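Local structure of DNA repair and telomere maintenance protein nbs1 (Schizosaccharomyces pombe, 3HUF) at residues G13-L18 against V191-S196; K45-F50 against I100-C105; R49-T54 against E67-D72; K80-V85 against Y93-L98. The protein serves in the MRN complex in DNA double-strand break repair and telomere maintenance, this N-terminal FHA and tandem BRCT part binding phosphorylated partners such as Ctp1. One frame throughout, in Å; residues are numbered along the deposited sequence.

Interaction 1. Residues G13-L18 against V191-S196; sequences GKSRIL and VIEDAS
Three hydrogen bonds join Ser15 and Ile17 to the loop 191-196. The amide N of Ile17 lies 2.9 Å from Ile192 O, on a nearly straight bond. Ser15 is gripped twice, through its amide and its hydroxyl: its amide N donates to Glu193 OE1 over 3.1 Å, on the anti side and somewhat out of the carboxylate plane, while its OG accepts from Asp194 N at 2.8 Å. That OG stands between its own backbone N and carbonyl carbon (chi1 66°), where it faces the loop. A water ties the same backbones, donating to Ile17 O and accepting from Ile192 N.

Packing contacts flank this polar row. Ile17 CD1 packs on Ile192 CG1 at 3.7 Å, the two side chains crossing obliquely. Separately, Val191 CB lies over one face of the Arg16 guanidinium toward its rim, 3.8 Å from NE.

Further out, the loop is shaped by a type II turn from Glu193 to Ser196, in which Ser196 OG donates to Glu193 O over 2.8 Å. The Asp194 carboxylate forms a salt bridge with Arg114 and a hydrogen bond with Tyr112, and the Arg16 guanidinium donates to the carbonyls of Asp32 and His35. Strand 16-18 is an outermost strand of the six-stranded FHA sheet, and the loop lies between helix 178-184 and helix 198-209, making this a surface junction of the fused FHA-BRCT architecture of the Nibrin family.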
# COMPACT_ATOMS: atom_id res chain seq x y z
N GLY A 13 26.22 -4.00 -7.92
CA GLY A 13 25.21 -5.03 -8.22
C GLY A 13 24.08 -5.12 -7.20
O GLY A 13 23.29 -6.08 -7.20
N LYS A 14 24.00 -4.11 -6.33
CA LYS A 14 22.99 -4.06 -5.29
C LYS A 14 21.95 -2.98 -5.57
O LYS A 14 22.23 -2.01 -6.27
CB LYS A 14 23.67 -3.81 -3.94
CG LYS A 14 24.53 -5.00 -3.56
CD LYS A 14 25.22 -4.83 -2.24
CE LYS A 14 25.50 -6.22 -1.62
NZ LYS A 14 25.73 -7.32 -2.64
N SER A 15 20.74 -3.18 -5.04
CA SER A 15 19.72 -2.13 -5.01
C SER A 15 19.63 -1.54 -3.62
O SER A 15 20.24 -2.05 -2.68
CB SER A 15 18.36 -2.64 -5.48
OG SER A 15 17.84 -3.60 -4.57
N ARG A 16 18.91 -0.44 -3.47
CA ARG A 16 18.81 0.17 -2.15
C ARG A 16 17.51 0.93 -1.98
O ARG A 16 17.13 1.72 -2.83
CB ARG A 16 20.00 1.09 -1.89
CG ARG A 16 19.87 1.84 -0.58
CD ARG A 16 21.16 2.42 -0.11
NE ARG A 16 20.95 3.18 1.12
CZ ARG A 16 21.89 3.93 1.69
NH1 ARG A 16 23.10 4.01 1.14
NH2 ARG A 16 21.61 4.59 2.81
N ILE A 17 16.85 0.70 -0.86
CA ILE A 17 15.66 1.47 -0.49
C ILE A 17 16.06 2.83 0.13
O ILE A 17 16.80 2.88 1.10
CB ILE A 17 14.79 0.69 0.50
CG1 ILE A 17 14.31 -0.61 -0.13
CG2 ILE A 17 13.58 1.49 0.87
CD1 ILE A 17 13.70 -1.52 0.91
N LEU A 18 15.55 3.91 -0.45
CA LEU A 18 15.88 5.24 0.02
C LEU A 18 14.72 5.83 0.81
O LEU A 18 13.63 5.99 0.31
CB LEU A 18 16.22 6.16 -1.19
CG LEU A 18 17.41 5.75 -2.05
CD1 LEU A 18 17.72 6.86 -3.11
CD2 LEU A 18 18.67 5.43 -1.19
N VAL A 191 20.65 -0.10 5.57
CA VAL A 191 20.81 -0.13 4.13
C VAL A 191 20.41 -1.51 3.60
O VAL A 191 21.08 -2.50 3.78
CB VAL A 191 22.16 0.51 3.59
CG1 VAL A 191 23.12 0.92 4.72
CG2 VAL A 191 22.82 -0.33 2.48
N ILE A 192 19.23 -1.54 3.01
CA ILE A 192 18.61 -2.76 2.57
C ILE A 192 18.17 -2.60 1.13
O ILE A 192 17.94 -1.50 0.66
CB ILE A 192 17.39 -3.11 3.48
CG1 ILE A 192 16.38 -1.96 3.48
CG2 ILE A 192 17.88 -3.49 4.92
CD1 ILE A 192 15.18 -2.20 4.37
N GLU A 193 18.02 -3.73 0.45
CA GLU A 193 17.73 -3.80 -0.95
C GLU A 193 16.23 -3.78 -1.25
O GLU A 193 15.41 -3.96 -0.36
CB GLU A 193 18.38 -5.07 -1.50
CG GLU A 193 19.92 -5.06 -1.37
CD GLU A 193 20.59 -6.08 -2.26
OE1 GLU A 193 20.61 -5.87 -3.50
OE2 GLU A 193 21.13 -7.08 -1.73
N ASP A 194 15.91 -3.56 -2.52
CA ASP A 194 14.57 -3.57 -3.06
C ASP A 194 13.74 -4.75 -2.53
O ASP A 194 14.22 -5.86 -2.44
CB ASP A 194 14.70 -3.70 -4.58
CG ASP A 194 13.38 -3.57 -5.33
OD1 ASP A 194 12.36 -3.18 -4.75
OD2 ASP A 194 13.38 -3.86 -6.54
N ALA A 195 12.49 -4.47 -2.19
CA ALA A 195 11.53 -5.50 -1.78
C ALA A 195 11.81 -6.15 -0.44
O ALA A 195 11.24 -7.18 -0.13
CB ALA A 195 11.35 -6.55 -2.87
N SER A 196 12.69 -5.55 0.36
CA SER A 196 13.07 -6.13 1.66
C SER A 196 11.97 -6.27 2.72
O SER A 196 12.05 -7.15 3.57
CB SER A 196 14.20 -5.33 2.29
OG SER A 196 15.41 -5.75 1.77
O HOH W 1 18.26 1.26 2.75

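Interaction 2. Residues K45-F50 against I100-C105; sequences KRHARF and IQLGKC
His47 and Leu102 slide past each other in opposite directions, and their meeting is a CH-pi contact. Leu102 CB sits over one face of the imidazole, 4.0 Å from the ring centroid and displaced toward the rim, and Leu102 CD2 touches His47 CD2 at 3.8 Å. The ring reaches this position with CG anti to the backbone N (chi1 -167°).

Apolar contacts continue the packing. The same Leu102 CD2 reaches Ala48 CB at 4.2 Å. Two residues along, Phe50 and Ile100 approach tip to tip, Phe50 CZ lying 4.0 Å from Ile100 CD1.

Polar bonds fix the imidazole from outside the two segments: ND1 is paired with the Ser44 amide and NE2 with the carbonyl of Gly78, so both ring nitrogens of this buried group are satisfied and its rotation is set. An alanine in place of His47 would probably leave the Ser44 amide and the Gly78 carbonyl without these partners and open a gap beneath Leu102. The histidine belongs to the Ser-x-x-His motif of FHA domains, which shapes the phosphopeptide-binding loop; here Lys45 N bonds a modified side chain of the bound peptide and Lys104 NZ forms a salt bridge with an acidic one.

Strand 48-52, entered through a classic beta bulge where His47 and Ala48 face Val25, packs against strand 97-102 of the other sheet, with strand 21-26 beside it and strand 79-81 flanking Leu102.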
# COMPACT_ATOMS: atom_id res chain seq x y z
N LYS A 45 33.97 12.98 -6.71
CA LYS A 45 34.08 12.41 -5.37
C LYS A 45 32.80 12.56 -4.54
O LYS A 45 32.31 11.59 -3.98
CB LYS A 45 35.25 13.04 -4.62
CG LYS A 45 36.59 12.67 -5.18
CD LYS A 45 37.70 13.12 -4.25
CE LYS A 45 38.80 13.76 -5.05
NZ LYS A 45 38.30 15.01 -5.67
N ARG A 46 32.30 13.79 -4.45
CA ARG A 46 30.96 14.07 -3.95
C ARG A 46 30.22 14.68 -5.14
O ARG A 46 30.56 15.79 -5.57
CB ARG A 46 31.01 15.08 -2.80
CG ARG A 46 31.70 14.60 -1.53
CD ARG A 46 31.78 15.71 -0.46
NE ARG A 46 30.47 16.20 -0.00
CZ ARG A 46 29.93 17.37 -0.36
NH1 ARG A 46 30.58 18.20 -1.18
NH2 ARG A 46 28.73 17.72 0.11
N HIS A 47 29.23 13.96 -5.69
CA HIS A 47 28.69 14.34 -7.01
C HIS A 47 27.30 14.97 -6.98
O HIS A 47 27.07 16.03 -7.59
CB HIS A 47 28.72 13.15 -7.98
CG HIS A 47 28.47 13.53 -9.40
ND1 HIS A 47 29.47 13.61 -10.34
CD2 HIS A 47 27.33 13.89 -10.05
CE1 HIS A 47 28.96 13.99 -11.50
NE2 HIS A 47 27.66 14.16 -11.35
N ALA A 48 26.37 14.30 -6.31
CA ALA A 48 24.98 14.73 -6.25
C ALA A 48 24.42 14.63 -4.83
O ALA A 48 24.89 13.83 -4.02
CB ALA A 48 24.11 13.89 -7.21
N ARG A 49 23.40 15.44 -4.56
CA ARG A 49 22.58 15.27 -3.39
C ARG A 49 21.17 14.85 -3.83
O ARG A 49 20.61 15.46 -4.73
CB ARG A 49 22.53 16.56 -2.58
CG ARG A 49 21.64 16.47 -1.35
CD ARG A 49 21.51 17.83 -0.65
NE ARG A 49 22.82 18.44 -0.43
CZ ARG A 49 23.61 18.21 0.62
NH1 ARG A 49 23.24 17.36 1.59
NH2 ARG A 49 24.79 18.82 0.70
N PHE A 50 20.66 13.77 -3.25
CA PHE A 50 19.29 13.34 -3.44
C PHE A 50 18.57 13.65 -2.13
O PHE A 50 19.03 13.23 -1.07
CB PHE A 50 19.18 11.83 -3.63
CG PHE A 50 19.88 11.28 -4.86
CD1 PHE A 50 20.38 12.11 -5.86
CD2 PHE A 50 19.99 9.91 -5.00
CE1 PHE A 50 21.01 11.56 -6.97
CE2 PHE A 50 20.60 9.34 -6.11
CZ PHE A 50 21.12 10.17 -7.10
N ILE A 100 18.96 8.50 -13.65
CA ILE A 100 19.85 9.56 -13.18
C ILE A 100 21.26 9.23 -13.67
O ILE A 100 21.84 8.17 -13.32
CB ILE A 100 19.84 9.68 -11.64
CG1 ILE A 100 18.43 10.00 -11.13
CG2 ILE A 100 20.87 10.70 -11.17
CD1 ILE A 100 18.15 9.54 -9.72
N GLN A 101 21.79 10.13 -14.50
CA GLN A 101 23.13 10.01 -15.05
C GLN A 101 24.08 10.96 -14.33
O GLN A 101 23.89 12.17 -14.32
CB GLN A 101 23.14 10.31 -16.56
CG GLN A 101 24.43 9.92 -17.26
CD GLN A 101 24.53 10.48 -18.69
OE1 GLN A 101 23.53 10.79 -19.32
NE2 GLN A 101 25.75 10.58 -19.19
N LEU A 102 25.12 10.39 -13.74
CA LEU A 102 26.13 11.17 -13.06
C LEU A 102 27.31 11.30 -13.98
O LEU A 102 27.91 10.29 -14.40
CB LEU A 102 26.55 10.49 -11.76
CG LEU A 102 25.40 10.15 -10.81
CD1 LEU A 102 25.99 9.60 -9.55
CD2 LEU A 102 24.53 11.38 -10.50
N GLY A 103 27.65 12.54 -14.31
CA GLY A 103 28.80 12.80 -15.15
C GLY A 103 28.58 12.26 -16.55
O GLY A 103 27.53 12.49 -17.16
N LYS A 104 29.57 11.53 -17.05
CA LYS A 104 29.47 10.86 -18.32
C LYS A 104 29.39 9.35 -18.10
O LYS A 104 29.72 8.58 -19.00
CB LYS A 104 30.67 11.18 -19.19
CG LYS A 104 30.75 12.62 -19.60
CD LYS A 104 32.16 12.95 -19.95
CE LYS A 104 32.23 13.71 -21.24
NZ LYS A 104 33.64 13.83 -21.70
N CYS A 105 28.96 8.93 -16.92
CA CYS A 105 28.92 7.50 -16.65
C CYS A 105 27.92 6.84 -17.58
O CYS A 105 26.76 7.25 -17.62
CB CYS A 105 28.62 7.20 -15.19
SG CYS A 105 28.48 5.45 -14.88

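Interaction 3. Residues R49-T54 against E67-D72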
# COMPACT_ATOMS: atom_id res chain seq x y z
N ARG A 49 23.40 15.44 -4.56
CA ARG A 49 22.58 15.27 -3.39
C ARG A 49 21.17 14.85 -3.83
O ARG A 49 20.61 15.46 -4.73
CB ARG A 49 22.53 16.56 -2.58
CG ARG A 49 21.64 16.47 -1.35
CD ARG A 49 21.51 17.83 -0.65
NE ARG A 49 22.82 18.44 -0.43
CZ ARG A 49 23.61 18.21 0.62
NH1 ARG A 49 23.24 17.36 1.59
NH2 ARG A 49 24.79 18.82 0.70
N PHE A 50 20.66 13.77 -3.25
CA PHE A 50 19.29 13.34 -3.44
C PHE A 50 18.57 13.65 -2.13
O PHE A 50 19.03 13.23 -1.07
CB PHE A 50 19.18 11.83 -3.63
CG PHE A 50 19.88 11.28 -4.86
CD1 PHE A 50 20.38 12.11 -5.86
CD2 PHE A 50 19.99 9.91 -5.00
CE1 PHE A 50 21.01 11.56 -6.97
CE2 PHE A 50 20.60 9.34 -6.11
CZ PHE A 50 21.12 10.17 -7.10
N THR A 51 17.47 14.38 -2.21
CA THR A 51 16.65 14.71 -1.05
C THR A 51 15.27 14.17 -1.34
O THR A 51 14.68 14.46 -2.38
CB THR A 51 16.57 16.24 -0.77
OG1 THR A 51 17.89 16.75 -0.61
CG2 THR A 51 15.79 16.52 0.51
N ILE A 52 14.78 13.32 -0.45
CA ILE A 52 13.46 12.76 -0.61
C ILE A 52 12.59 13.38 0.46
O ILE A 52 12.94 13.33 1.65
CB ILE A 52 13.48 11.23 -0.53
CG1 ILE A 52 14.33 10.71 -1.70
CG2 ILE A 52 12.04 10.66 -0.58
CD1 ILE A 52 14.60 9.25 -1.65
N LEU A 53 11.49 14.02 0.06
CA LEU A 53 10.62 14.61 1.06
C LEU A 53 9.74 13.52 1.64
O LEU A 53 9.50 12.51 1.04
CB LEU A 53 9.80 15.80 0.54
CG LEU A 53 10.57 16.96 -0.08
CD1 LEU A 53 9.61 18.09 -0.52
CD2 LEU A 53 11.68 17.49 0.86
N THR A 54 9.28 13.77 2.85
CA THR A 54 8.36 12.92 3.57
C THR A 54 6.96 12.97 2.84
O THR A 54 6.67 13.91 2.10
CB THR A 54 8.42 13.50 5.01
OG1 THR A 54 8.64 12.49 6.01
CG2 THR A 54 7.36 14.46 5.32
N GLU A 67 8.29 13.28 -3.00
CA GLU A 67 9.06 14.16 -3.89
C GLU A 67 10.54 13.82 -3.81
O GLU A 67 11.12 13.70 -2.71
CB GLU A 67 8.85 15.64 -3.52
CG GLU A 67 9.55 16.61 -4.46
CD GLU A 67 9.10 18.01 -4.21
OE1 GLU A 67 9.98 18.91 -4.05
OE2 GLU A 67 7.86 18.22 -4.16
N PHE A 68 11.15 13.66 -4.98
CA PHE A 68 12.55 13.26 -5.09
C PHE A 68 13.28 14.44 -5.72
O PHE A 68 12.97 14.85 -6.84
CB PHE A 68 12.61 12.01 -5.98
CG PHE A 68 13.91 11.23 -5.90
CD1 PHE A 68 13.92 9.91 -5.45
CD2 PHE A 68 15.13 11.80 -6.33
CE1 PHE A 68 15.10 9.17 -5.40
CE2 PHE A 68 16.31 11.06 -6.30
CZ PHE A 68 16.29 9.75 -5.83
N GLU A 69 14.26 14.99 -5.00
CA GLU A 69 15.03 16.14 -5.50
C GLU A 69 16.48 15.76 -5.73
O GLU A 69 17.04 14.95 -4.99
CB GLU A 69 14.93 17.30 -4.50
CG GLU A 69 13.53 17.54 -4.05
CD GLU A 69 13.40 18.47 -2.87
OE1 GLU A 69 14.40 18.72 -2.18
OE2 GLU A 69 12.29 18.96 -2.65
N VAL A 70 17.07 16.34 -6.76
CA VAL A 70 18.46 16.08 -7.13
C VAL A 70 19.16 17.42 -7.30
O VAL A 70 18.70 18.25 -8.06
CB VAL A 70 18.55 15.28 -8.47
CG1 VAL A 70 20.00 15.23 -8.99
CG2 VAL A 70 17.99 13.85 -8.30
N LYS A 71 20.25 17.63 -6.57
CA LYS A 71 21.15 18.74 -6.81
C LYS A 71 22.50 18.27 -7.33
O LYS A 71 23.07 17.29 -6.83
CB LYS A 71 21.38 19.54 -5.53
CG LYS A 71 20.20 20.37 -5.09
CD LYS A 71 20.68 21.76 -4.70
CE LYS A 71 21.54 22.37 -5.83
NZ LYS A 71 22.16 23.70 -5.48
N ASP A 72 23.03 18.97 -8.33
CA ASP A 72 24.37 18.71 -8.80
C ASP A 72 25.30 19.50 -7.89
O ASP A 72 25.05 20.68 -7.62
CB ASP A 72 24.53 19.15 -10.25
CG ASP A 72 25.95 18.98 -10.74
OD1 ASP A 72 26.34 17.85 -11.11
OD2 ASP A 72 26.69 19.98 -10.70
O HOH W 2 6.70 14.30 -0.76
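Phe68 lies between Phe50 and Ile52 of the neighbouring antiparallel strand, and its ring touches both. From CB, the side chain leaves with CG anti to the backbone N (chi1 -164°). On one flank CD1 meets Ile52 CG1 at 3.9 Å and CE1 meets Ile52 CD1 at 3.8 Å, CG1 standing over the ring face in a CH-pi contact. On the other flank CE2 lies over a face of the Phe50 ring, 3.9 Å from its CG, and at the tip CZ comes within 3.8 Å of Phe50 CD2. The two rings are oblique, their planes at 53°. An alanine here would probably open a gap between Phe50 and Ile52, leaving both without their aromatic neighbour.

Val70 shares this buried face, its CG2 set 3.8 Å from Phe50 CD1. The opposite face, bearing Arg49, Thr51, Glu69 and Lys71, is more polar, and there Glu69 OE1 lies near Thr51 CB. Past the end of strand 49-52, Leu53 CD1 rests on the carboxylates of Glu67 and Glu69, 3.5 Å from Glu69 OE2.

Five backbone hydrogen bonds join the strands. Arg49 pairs with Lys71 and Thr51 with Glu69 in both directions, the shortest being Glu69 N to Thr51 O at 2.7 Å, and Leu53 N adds a bond to Glu67 O. A water extends the ladder by joining Thr54 O to Glu67 N. Trp2 meets the Phe68 ring edge-to-face, and Leu98 also packs on it. One apolar face turned inward and one polar face turned outward is the pattern of a sheet in the FHA beta-sandwich.

Interaction 4. Residues K80-V85 against Y93-L98; sequences KVNEKV and YKEKDL
Val81 begins a type I' turn that ends at Lys84 and joins strands 79-81 and 84-85 as a tight hairpin, with a hydrogen bond in each direction between Val81 and Lys84. Asn82 and Glu83 occupy the turn with positive phi. Facing it, residues 93-98 run from the end of one strand through a short loop into strand 97-102, and Asn82 and Leu98 have the nearest CA atoms, 5.9 Å apart.

Asn82 carries the polar part of the contact. Its ND2 donates to Asp97 O over 3.2 Å along a nearly straight bond, the acceptor lying in the amide plane, and makes a weak bond to Glu95 OE1. Its OD1 accepts from the Lys99 amide, so both ends of the carboxamide are used and the group is held from turning.

Val81 and Tyr93 reach toward each other tip to tip. CG1 of the valine, anti to the backbone N (chi1 -176°), sits over one face of the phenol ring, 3.8 Å from its centroid, while Val81 CB lies 3.7 Å from Tyr93 CE1. The same CG1 also touches Leu98 CB at 4.1 Å. At the edge of the ring, in its plane, a water accepts from Tyr93 OH at 2.6 Å and donates to Lys84 O, 3.1 Å away.

Tyr93 closes strand 91-93 of one sheet, whereas Val81 and Leu98 belong to the other, an arrangement that joins the two layers of the FHA beta-sandwich near its margin.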
# COMPACT_ATOMS: atom_id res chain seq x y z
N LYS A 80 22.17 14.53 -14.90
CA LYS A 80 20.94 14.59 -15.68
C LYS A 80 19.95 13.67 -15.00
O LYS A 80 20.34 12.61 -14.47
CB LYS A 80 21.14 14.11 -17.13
CG LYS A 80 22.27 14.81 -17.92
CD LYS A 80 22.27 14.37 -19.39
CE LYS A 80 23.16 15.25 -20.22
NZ LYS A 80 23.02 15.02 -21.70
N VAL A 81 18.68 14.07 -15.02
CA VAL A 81 17.59 13.18 -14.63
C VAL A 81 16.64 13.02 -15.83
O VAL A 81 16.15 14.02 -16.38
CB VAL A 81 16.80 13.73 -13.45
CG1 VAL A 81 15.70 12.72 -13.01
CG2 VAL A 81 17.75 14.07 -12.27
N ASN A 82 16.42 11.78 -16.28
CA ASN A 82 15.54 11.56 -17.43
C ASN A 82 15.98 12.47 -18.56
O ASN A 82 15.16 13.15 -19.16
CB ASN A 82 14.05 11.80 -17.04
CG ASN A 82 13.48 10.66 -16.18
OD1 ASN A 82 14.07 9.59 -16.13
ND2 ASN A 82 12.36 10.88 -15.52
N GLU A 83 17.30 12.50 -18.80
CA GLU A 83 17.96 13.25 -19.89
C GLU A 83 17.95 14.79 -19.80
O GLU A 83 18.41 15.48 -20.70
CB GLU A 83 17.48 12.77 -21.27
CG GLU A 83 17.86 11.32 -21.53
CD GLU A 83 17.28 10.78 -22.83
OE1 GLU A 83 16.60 11.54 -23.58
OE2 GLU A 83 17.51 9.58 -23.11
N LYS A 84 17.44 15.32 -18.69
CA LYS A 84 17.45 16.76 -18.47
C LYS A 84 18.57 17.13 -17.49
O LYS A 84 18.62 16.63 -16.37
CB LYS A 84 16.10 17.20 -17.94
CG LYS A 84 15.88 18.70 -17.86
CD LYS A 84 14.62 19.02 -17.09
CE LYS A 84 14.43 20.53 -16.92
NZ LYS A 84 13.63 21.07 -18.03
N VAL A 85 19.47 18.00 -17.94
CA VAL A 85 20.54 18.56 -17.11
C VAL A 85 19.95 19.17 -15.83
O VAL A 85 18.99 19.96 -15.88
CB VAL A 85 21.33 19.68 -17.91
CG1 VAL A 85 22.16 20.56 -16.97
CG2 VAL A 85 22.19 19.07 -19.03
N TYR A 93 11.20 16.03 -8.64
CA TYR A 93 10.52 15.10 -9.51
C TYR A 93 9.45 14.39 -8.73
O TYR A 93 9.69 13.95 -7.61
CB TYR A 93 11.54 14.11 -10.09
CG TYR A 93 12.29 14.68 -11.28
CD1 TYR A 93 13.48 15.41 -11.13
CD2 TYR A 93 11.77 14.53 -12.56
CE1 TYR A 93 14.13 15.95 -12.25
CE2 TYR A 93 12.41 15.06 -13.67
CZ TYR A 93 13.58 15.76 -13.51
OH TYR A 93 14.16 16.26 -14.68
N LYS A 94 8.26 14.30 -9.31
CA LYS A 94 7.19 13.48 -8.77
C LYS A 94 6.74 12.36 -9.69
O LYS A 94 5.65 11.83 -9.53
CB LYS A 94 6.01 14.33 -8.29
CG LYS A 94 6.01 14.45 -6.78
CD LYS A 94 4.75 15.11 -6.25
CE LYS A 94 4.82 15.21 -4.71
NZ LYS A 94 3.57 15.72 -4.07
N GLU A 95 7.59 12.00 -10.63
CA GLU A 95 7.35 10.84 -11.48
C GLU A 95 7.83 9.60 -10.74
O GLU A 95 8.65 9.70 -9.83
CB GLU A 95 8.16 10.97 -12.76
CG GLU A 95 7.61 11.95 -13.76
CD GLU A 95 8.66 12.96 -14.16
OE1 GLU A 95 9.62 12.57 -14.89
OE2 GLU A 95 8.54 14.14 -13.73
N LYS A 96 7.36 8.43 -11.15
CA LYS A 96 7.69 7.20 -10.43
C LYS A 96 8.92 6.46 -10.98
O LYS A 96 9.33 5.45 -10.42
CB LYS A 96 6.47 6.29 -10.36
CG LYS A 96 5.31 6.93 -9.62
CD LYS A 96 4.02 6.18 -9.84
CE LYS A 96 2.97 6.66 -8.84
NZ LYS A 96 1.82 5.72 -8.79
N ASP A 97 9.50 6.98 -12.05
CA ASP A 97 10.68 6.39 -12.68
C ASP A 97 11.67 7.48 -13.04
O ASP A 97 11.38 8.36 -13.86
CB ASP A 97 10.29 5.65 -13.96
CG ASP A 97 9.57 4.36 -13.67
OD1 ASP A 97 10.26 3.33 -13.49
OD2 ASP A 97 8.32 4.36 -13.64
N LEU A 98 12.84 7.43 -12.42
CA LEU A 98 13.91 8.40 -12.69
C LEU A 98 15.19 7.70 -13.14
O LEU A 98 15.65 6.75 -12.51
CB LEU A 98 14.17 9.27 -11.44
CG LEU A 98 13.00 9.93 -10.69
CD1 LEU A 98 13.49 10.63 -9.46
CD2 LEU A 98 12.22 10.93 -11.58
O HOH W 3 16.52 17.28 -14.16

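How the interactions relate
Interactions 2 and 3 share Arg49 and Phe50 on strand 48-52, one joining it across the sandwich, the other to its partner within the sheet. Interaction 2 is wholly buried and has no clear hydrogen bond between its segments; interaction 3 is partly buried and adds a backbone ladder. Interaction 4 continues from both: Lys80 O probably accepts from Gln101 N, and Phe68 O from Tyr93 N. Interaction 1 is the surface contact, dominated by polar bonds to a loop far along the chain, yet Leu18 CB reaches inward to Ile52 CD1 at 3.5 Å. Its centre lies about 20 Å from that of interaction 4, without touching.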